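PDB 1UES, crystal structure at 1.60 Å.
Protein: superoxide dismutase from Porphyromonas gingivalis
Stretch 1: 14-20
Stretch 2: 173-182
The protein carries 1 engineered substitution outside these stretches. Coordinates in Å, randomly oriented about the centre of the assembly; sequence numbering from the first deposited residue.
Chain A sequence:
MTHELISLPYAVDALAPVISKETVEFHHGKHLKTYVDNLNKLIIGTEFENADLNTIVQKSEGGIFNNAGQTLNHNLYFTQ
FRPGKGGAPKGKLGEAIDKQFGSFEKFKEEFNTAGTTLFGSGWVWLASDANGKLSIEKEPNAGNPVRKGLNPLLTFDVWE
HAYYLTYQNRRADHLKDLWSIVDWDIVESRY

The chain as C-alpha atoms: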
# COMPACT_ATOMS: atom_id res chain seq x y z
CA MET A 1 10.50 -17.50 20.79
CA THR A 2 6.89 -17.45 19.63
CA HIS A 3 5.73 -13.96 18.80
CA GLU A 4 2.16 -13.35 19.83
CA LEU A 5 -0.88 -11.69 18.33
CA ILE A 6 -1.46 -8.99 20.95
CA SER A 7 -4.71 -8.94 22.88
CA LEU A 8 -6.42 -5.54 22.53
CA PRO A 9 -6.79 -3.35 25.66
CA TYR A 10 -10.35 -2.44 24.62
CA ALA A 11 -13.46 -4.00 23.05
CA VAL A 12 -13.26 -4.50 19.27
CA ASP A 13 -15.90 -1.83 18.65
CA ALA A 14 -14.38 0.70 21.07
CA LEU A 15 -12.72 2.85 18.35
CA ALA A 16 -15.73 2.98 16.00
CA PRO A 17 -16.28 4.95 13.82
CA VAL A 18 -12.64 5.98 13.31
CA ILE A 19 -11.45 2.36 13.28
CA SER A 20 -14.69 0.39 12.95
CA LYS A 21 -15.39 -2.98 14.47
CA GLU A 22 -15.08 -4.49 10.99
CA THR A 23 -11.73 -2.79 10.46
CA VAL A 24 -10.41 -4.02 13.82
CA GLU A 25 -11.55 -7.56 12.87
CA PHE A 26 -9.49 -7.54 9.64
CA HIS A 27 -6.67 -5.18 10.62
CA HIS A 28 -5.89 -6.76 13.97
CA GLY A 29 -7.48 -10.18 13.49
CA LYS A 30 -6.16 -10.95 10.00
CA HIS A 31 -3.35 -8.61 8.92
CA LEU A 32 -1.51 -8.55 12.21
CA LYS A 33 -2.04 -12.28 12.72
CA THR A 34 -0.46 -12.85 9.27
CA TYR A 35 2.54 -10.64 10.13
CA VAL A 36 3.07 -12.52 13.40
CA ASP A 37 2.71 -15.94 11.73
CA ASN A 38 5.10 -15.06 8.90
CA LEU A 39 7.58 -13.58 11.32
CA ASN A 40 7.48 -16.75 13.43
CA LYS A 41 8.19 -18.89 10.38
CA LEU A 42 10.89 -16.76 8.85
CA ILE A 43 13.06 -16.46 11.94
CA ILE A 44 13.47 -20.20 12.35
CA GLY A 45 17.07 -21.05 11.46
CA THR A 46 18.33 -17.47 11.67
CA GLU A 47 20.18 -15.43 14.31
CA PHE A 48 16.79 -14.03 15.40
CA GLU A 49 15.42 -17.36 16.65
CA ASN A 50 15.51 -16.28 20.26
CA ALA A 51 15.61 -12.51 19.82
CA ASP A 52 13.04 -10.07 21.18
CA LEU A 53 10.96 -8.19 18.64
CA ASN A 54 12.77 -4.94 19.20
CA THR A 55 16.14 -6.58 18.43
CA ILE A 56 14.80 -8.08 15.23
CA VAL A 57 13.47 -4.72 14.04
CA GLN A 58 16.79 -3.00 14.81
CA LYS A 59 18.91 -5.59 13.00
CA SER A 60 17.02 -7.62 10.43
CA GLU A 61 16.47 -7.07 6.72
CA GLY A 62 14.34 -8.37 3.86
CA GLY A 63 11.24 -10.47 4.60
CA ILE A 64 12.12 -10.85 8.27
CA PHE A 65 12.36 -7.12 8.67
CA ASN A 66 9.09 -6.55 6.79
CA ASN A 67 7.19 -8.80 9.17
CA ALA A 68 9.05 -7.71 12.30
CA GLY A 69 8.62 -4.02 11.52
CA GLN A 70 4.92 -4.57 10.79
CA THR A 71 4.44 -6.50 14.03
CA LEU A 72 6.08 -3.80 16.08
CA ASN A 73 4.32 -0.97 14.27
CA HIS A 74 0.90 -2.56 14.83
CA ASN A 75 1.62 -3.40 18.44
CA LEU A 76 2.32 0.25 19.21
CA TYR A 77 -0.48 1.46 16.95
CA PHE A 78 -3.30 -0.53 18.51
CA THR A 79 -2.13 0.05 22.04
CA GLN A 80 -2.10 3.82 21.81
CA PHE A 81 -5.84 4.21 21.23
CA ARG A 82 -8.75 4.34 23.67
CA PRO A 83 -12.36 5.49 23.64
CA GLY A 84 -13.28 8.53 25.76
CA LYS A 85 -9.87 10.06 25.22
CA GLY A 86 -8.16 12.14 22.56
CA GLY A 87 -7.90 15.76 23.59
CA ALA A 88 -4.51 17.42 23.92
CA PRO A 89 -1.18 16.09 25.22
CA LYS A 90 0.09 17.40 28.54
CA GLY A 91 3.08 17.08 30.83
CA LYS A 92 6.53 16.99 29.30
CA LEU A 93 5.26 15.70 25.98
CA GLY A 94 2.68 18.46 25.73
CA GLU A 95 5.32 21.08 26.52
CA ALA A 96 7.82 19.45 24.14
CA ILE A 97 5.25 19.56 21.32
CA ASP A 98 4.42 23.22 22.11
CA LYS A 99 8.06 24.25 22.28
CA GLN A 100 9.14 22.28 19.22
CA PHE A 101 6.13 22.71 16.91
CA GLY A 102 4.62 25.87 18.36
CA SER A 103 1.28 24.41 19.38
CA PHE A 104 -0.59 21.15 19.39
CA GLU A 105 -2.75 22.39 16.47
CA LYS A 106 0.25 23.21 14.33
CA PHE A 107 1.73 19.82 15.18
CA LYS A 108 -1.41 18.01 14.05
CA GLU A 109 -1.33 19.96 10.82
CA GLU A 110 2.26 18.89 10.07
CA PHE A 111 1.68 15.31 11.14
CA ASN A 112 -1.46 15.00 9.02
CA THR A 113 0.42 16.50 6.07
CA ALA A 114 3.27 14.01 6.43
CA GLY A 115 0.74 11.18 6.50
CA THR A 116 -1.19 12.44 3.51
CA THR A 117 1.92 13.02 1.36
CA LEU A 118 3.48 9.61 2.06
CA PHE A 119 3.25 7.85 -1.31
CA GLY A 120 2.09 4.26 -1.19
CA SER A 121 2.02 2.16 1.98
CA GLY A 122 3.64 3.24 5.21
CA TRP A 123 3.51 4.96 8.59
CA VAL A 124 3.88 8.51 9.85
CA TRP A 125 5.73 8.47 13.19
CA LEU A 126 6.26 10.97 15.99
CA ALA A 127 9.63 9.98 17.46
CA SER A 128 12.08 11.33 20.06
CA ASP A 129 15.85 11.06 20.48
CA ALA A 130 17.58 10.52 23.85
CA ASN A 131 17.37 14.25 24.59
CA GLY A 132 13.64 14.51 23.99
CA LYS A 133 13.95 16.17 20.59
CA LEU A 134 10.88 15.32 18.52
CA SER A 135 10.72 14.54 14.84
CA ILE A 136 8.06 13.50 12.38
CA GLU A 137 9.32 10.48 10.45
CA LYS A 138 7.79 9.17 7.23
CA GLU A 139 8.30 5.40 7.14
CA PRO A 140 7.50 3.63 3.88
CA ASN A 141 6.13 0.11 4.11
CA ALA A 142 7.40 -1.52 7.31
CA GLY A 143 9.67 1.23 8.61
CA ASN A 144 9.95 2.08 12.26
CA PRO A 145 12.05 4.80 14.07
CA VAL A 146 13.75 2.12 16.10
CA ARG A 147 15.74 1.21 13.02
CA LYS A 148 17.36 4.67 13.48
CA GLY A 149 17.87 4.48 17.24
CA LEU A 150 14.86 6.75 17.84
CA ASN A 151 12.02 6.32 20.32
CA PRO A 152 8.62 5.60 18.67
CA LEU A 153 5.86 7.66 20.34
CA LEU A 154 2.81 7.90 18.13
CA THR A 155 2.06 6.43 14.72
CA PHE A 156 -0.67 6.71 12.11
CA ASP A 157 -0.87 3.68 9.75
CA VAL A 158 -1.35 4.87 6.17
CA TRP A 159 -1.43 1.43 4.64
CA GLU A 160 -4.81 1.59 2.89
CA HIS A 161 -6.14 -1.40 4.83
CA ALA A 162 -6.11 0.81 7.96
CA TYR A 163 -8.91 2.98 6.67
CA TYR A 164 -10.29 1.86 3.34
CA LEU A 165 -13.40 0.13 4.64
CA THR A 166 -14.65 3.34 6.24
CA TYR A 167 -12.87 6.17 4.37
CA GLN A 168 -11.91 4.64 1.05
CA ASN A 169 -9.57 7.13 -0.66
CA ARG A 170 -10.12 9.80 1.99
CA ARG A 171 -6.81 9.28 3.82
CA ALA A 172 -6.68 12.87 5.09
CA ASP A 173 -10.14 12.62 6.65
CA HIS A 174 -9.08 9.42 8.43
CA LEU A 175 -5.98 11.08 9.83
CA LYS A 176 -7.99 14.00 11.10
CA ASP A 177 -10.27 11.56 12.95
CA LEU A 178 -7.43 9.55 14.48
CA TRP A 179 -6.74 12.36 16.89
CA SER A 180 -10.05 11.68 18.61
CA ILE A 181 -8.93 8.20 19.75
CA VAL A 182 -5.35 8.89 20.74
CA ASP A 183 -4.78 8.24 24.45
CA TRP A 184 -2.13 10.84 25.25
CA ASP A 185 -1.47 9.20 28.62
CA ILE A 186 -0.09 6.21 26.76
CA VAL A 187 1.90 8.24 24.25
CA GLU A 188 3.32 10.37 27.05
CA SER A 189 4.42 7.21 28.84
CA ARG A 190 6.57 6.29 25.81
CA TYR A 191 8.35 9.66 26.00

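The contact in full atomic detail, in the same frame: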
# COMPACT_ATOMS: atom_id res chain seq x y z
N ALA A 14 -14.67 -0.50 20.29
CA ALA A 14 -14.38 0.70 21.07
C ALA A 14 -13.87 1.93 20.31
O ALA A 14 -14.03 3.04 20.78
CB ALA A 14 -13.40 0.34 22.21
N LEU A 15 -13.25 1.72 19.14
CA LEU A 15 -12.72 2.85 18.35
C LEU A 15 -13.61 3.26 17.18
O LEU A 15 -13.26 4.17 16.42
CB LEU A 15 -11.31 2.53 17.81
CG LEU A 15 -10.36 1.94 18.87
CD1 LEU A 15 -9.04 1.60 18.22
CD2 LEU A 15 -10.13 2.92 20.03
N ALA A 16 -14.80 2.65 17.07
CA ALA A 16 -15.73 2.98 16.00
C ALA A 16 -16.19 4.41 16.30
O ALA A 16 -16.44 4.75 17.46
CB ALA A 16 -16.93 2.02 16.00
N PRO A 17 -16.40 5.23 15.26
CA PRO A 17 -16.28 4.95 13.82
C PRO A 17 -14.93 5.10 13.13
O PRO A 17 -14.79 4.71 11.96
CB PRO A 17 -17.23 5.93 13.22
CG PRO A 17 -17.00 7.15 14.04
CD PRO A 17 -16.85 6.61 15.46
N VAL A 18 -13.97 5.67 13.85
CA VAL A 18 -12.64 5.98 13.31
C VAL A 18 -11.90 4.72 12.83
O VAL A 18 -11.25 4.73 11.78
CB VAL A 18 -11.83 6.78 14.35
CG1 VAL A 18 -10.46 7.17 13.76
CG2 VAL A 18 -12.62 8.05 14.77
N ILE A 19 -11.98 3.68 13.64
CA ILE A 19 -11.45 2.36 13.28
C ILE A 19 -12.65 1.51 13.71
O ILE A 19 -12.84 1.26 14.90
CB ILE A 19 -10.17 1.97 14.06
CG1 ILE A 19 -9.05 2.97 13.75
CG2 ILE A 19 -9.68 0.57 13.60
CD1 ILE A 19 -7.72 2.67 14.42
N SER A 20 -13.46 1.14 12.73
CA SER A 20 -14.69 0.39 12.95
C SER A 20 -14.43 -1.01 13.47
O SER A 20 -13.30 -1.50 13.42
CB SER A 20 -15.49 0.28 11.65
OG SER A 20 -14.85 -0.63 10.78
N ASP A 173 -9.02 12.59 5.73
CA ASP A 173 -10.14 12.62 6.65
C ASP A 173 -9.93 11.59 7.77
O ASP A 173 -10.28 11.84 8.91
CB ASP A 173 -11.48 12.37 5.93
CG ASP A 173 -11.88 13.54 5.02
OD1 ASP A 173 -11.27 14.64 5.13
OD2 ASP A 173 -12.80 13.34 4.18
N HIS A 174 -9.34 10.44 7.43
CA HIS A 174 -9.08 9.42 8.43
C HIS A 174 -8.07 9.93 9.44
O HIS A 174 -8.24 9.74 10.63
CB HIS A 174 -8.52 8.15 7.79
CG HIS A 174 -8.02 7.14 8.78
ND1 HIS A 174 -8.86 6.39 9.57
CD2 HIS A 174 -6.76 6.69 9.01
CE1 HIS A 174 -8.14 5.51 10.25
NE2 HIS A 174 -6.87 5.68 9.93
N LEU A 175 -7.01 10.57 8.94
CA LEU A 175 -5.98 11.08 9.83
C LEU A 175 -6.55 12.12 10.77
O LEU A 175 -6.24 12.13 11.97
CB LEU A 175 -4.83 11.68 9.03
CG LEU A 175 -4.12 10.66 8.11
CD1 LEU A 175 -2.84 11.28 7.58
CD2 LEU A 175 -3.80 9.36 8.86
N LYS A 176 -7.41 12.98 10.23
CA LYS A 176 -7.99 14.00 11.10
C LYS A 176 -8.81 13.36 12.23
O LYS A 176 -8.80 13.87 13.37
CB LYS A 176 -8.79 15.02 10.26
CG LYS A 176 -10.23 14.67 10.00
CD LYS A 176 -10.67 15.14 8.60
CE LYS A 176 -12.12 14.79 8.35
NZ LYS A 176 -12.51 13.62 9.17
N ASP A 177 -9.48 12.24 11.96
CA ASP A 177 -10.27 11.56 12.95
C ASP A 177 -9.43 10.75 13.94
O ASP A 177 -9.88 10.49 15.03
CB ASP A 177 -11.28 10.59 12.31
CG ASP A 177 -12.51 11.30 11.74
OD1 ASP A 177 -12.88 12.38 12.26
OD2 ASP A 177 -13.09 10.76 10.77
N LEU A 178 -8.22 10.36 13.57
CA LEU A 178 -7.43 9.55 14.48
C LEU A 178 -7.15 10.28 15.76
O LEU A 178 -7.01 9.68 16.81
CB LEU A 178 -6.12 9.13 13.82
CG LEU A 178 -6.21 7.96 12.84
CD1 LEU A 178 -4.80 7.77 12.24
CD2 LEU A 178 -6.72 6.69 13.53
N TRP A 179 -7.04 11.60 15.68
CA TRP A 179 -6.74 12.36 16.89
C TRP A 179 -7.75 12.16 18.01
O TRP A 179 -7.40 12.22 19.21
CB TRP A 179 -6.61 13.84 16.56
CG TRP A 179 -5.58 14.11 15.55
CD1 TRP A 179 -5.78 14.42 14.22
CD2 TRP A 179 -4.15 14.07 15.73
NE1 TRP A 179 -4.57 14.57 13.58
CE2 TRP A 179 -3.56 14.36 14.48
CE3 TRP A 179 -3.32 13.81 16.84
CZ2 TRP A 179 -2.17 14.40 14.29
CZ3 TRP A 179 -1.92 13.85 16.64
CH2 TRP A 179 -1.38 14.15 15.38
N SER A 180 -9.00 11.88 17.64
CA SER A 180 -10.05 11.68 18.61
C SER A 180 -9.91 10.39 19.42
O SER A 180 -10.55 10.26 20.47
CB SER A 180 -11.42 11.72 17.91
OG SER A 180 -11.69 10.54 17.15
N ILE A 181 -9.10 9.43 18.97
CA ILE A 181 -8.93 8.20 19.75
C ILE A 181 -7.54 8.01 20.35
O ILE A 181 -7.25 6.97 20.95
CB ILE A 181 -9.26 6.93 18.93
CG1 ILE A 181 -8.51 6.93 17.61
CG2 ILE A 181 -10.78 6.83 18.73
CD1 ILE A 181 -8.67 5.64 16.83
N VAL A 182 -6.68 9.00 20.17
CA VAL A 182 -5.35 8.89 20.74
C VAL A 182 -5.42 9.05 22.26
O VAL A 182 -6.02 10.00 22.76
CB VAL A 182 -4.42 9.99 20.16
CG1 VAL A 182 -3.09 10.05 20.91
CG2 VAL A 182 -4.18 9.71 18.69

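No hydrogen bond joins these two segments, although polar groups lie among the closest atoms; the residues that touch, at least 155 positions apart in sequence, meet through van der Waals contact. The contact illustrates a general principle: a short irregular segment can pack against a helix and the residues that follow it when its backbone presents one well-placed branched side chain.

Here that side chain is Val18, which follows Pro17 and its cis peptide bond. Its CA-to-CB bond points toward the other stretch, and it buries more surface than any other residue of the contact. With chi1 in the t well, its two methyl groups both reach the second stretch. Both lie near O of Asp177, 3.6 Å from CG1 of Val18 and 3.7 Å from CG2 of Val18. CG1 of Val18 is also 3.8 Å from CD2 of Leu178 and 3.9 Å from CD1 of Ile181, and CG2 of Val18 sits 3.8 Å from CB of Asp177 and 3.6 Å from OG of Ser180. The polar atoms in this surround have partners of their own. OG of Ser180 donates a hydrogen bond to O of Asp177 (2.8 Å), and that same carbonyl accepts N of Ser180 (3.1 Å), so a methyl group can approach without stranding either polar atom.

Ile181 answers from the second stretch. Its CD1 also meets CD1 of Ile19 at 3.9 Å, and its CG2 faces CD2 of Leu15 at 4.2 Å. Ile19 starts sideways, but its extended m,t side chain brings CD1 within 4.2 Å of CD2 of Leu178. A backbone hydrogen bond from N of Ile19 to O of Leu15 (3.1 Å) closes the turn that carries these apolar side chains.

At the other end of the patch, CE1 of His174 approaches O of Val18 at 3.6 Å. The carbonyl oxygen lies at the ring edge, near its plane, in van der Waals contact; no hydrogen bond forms.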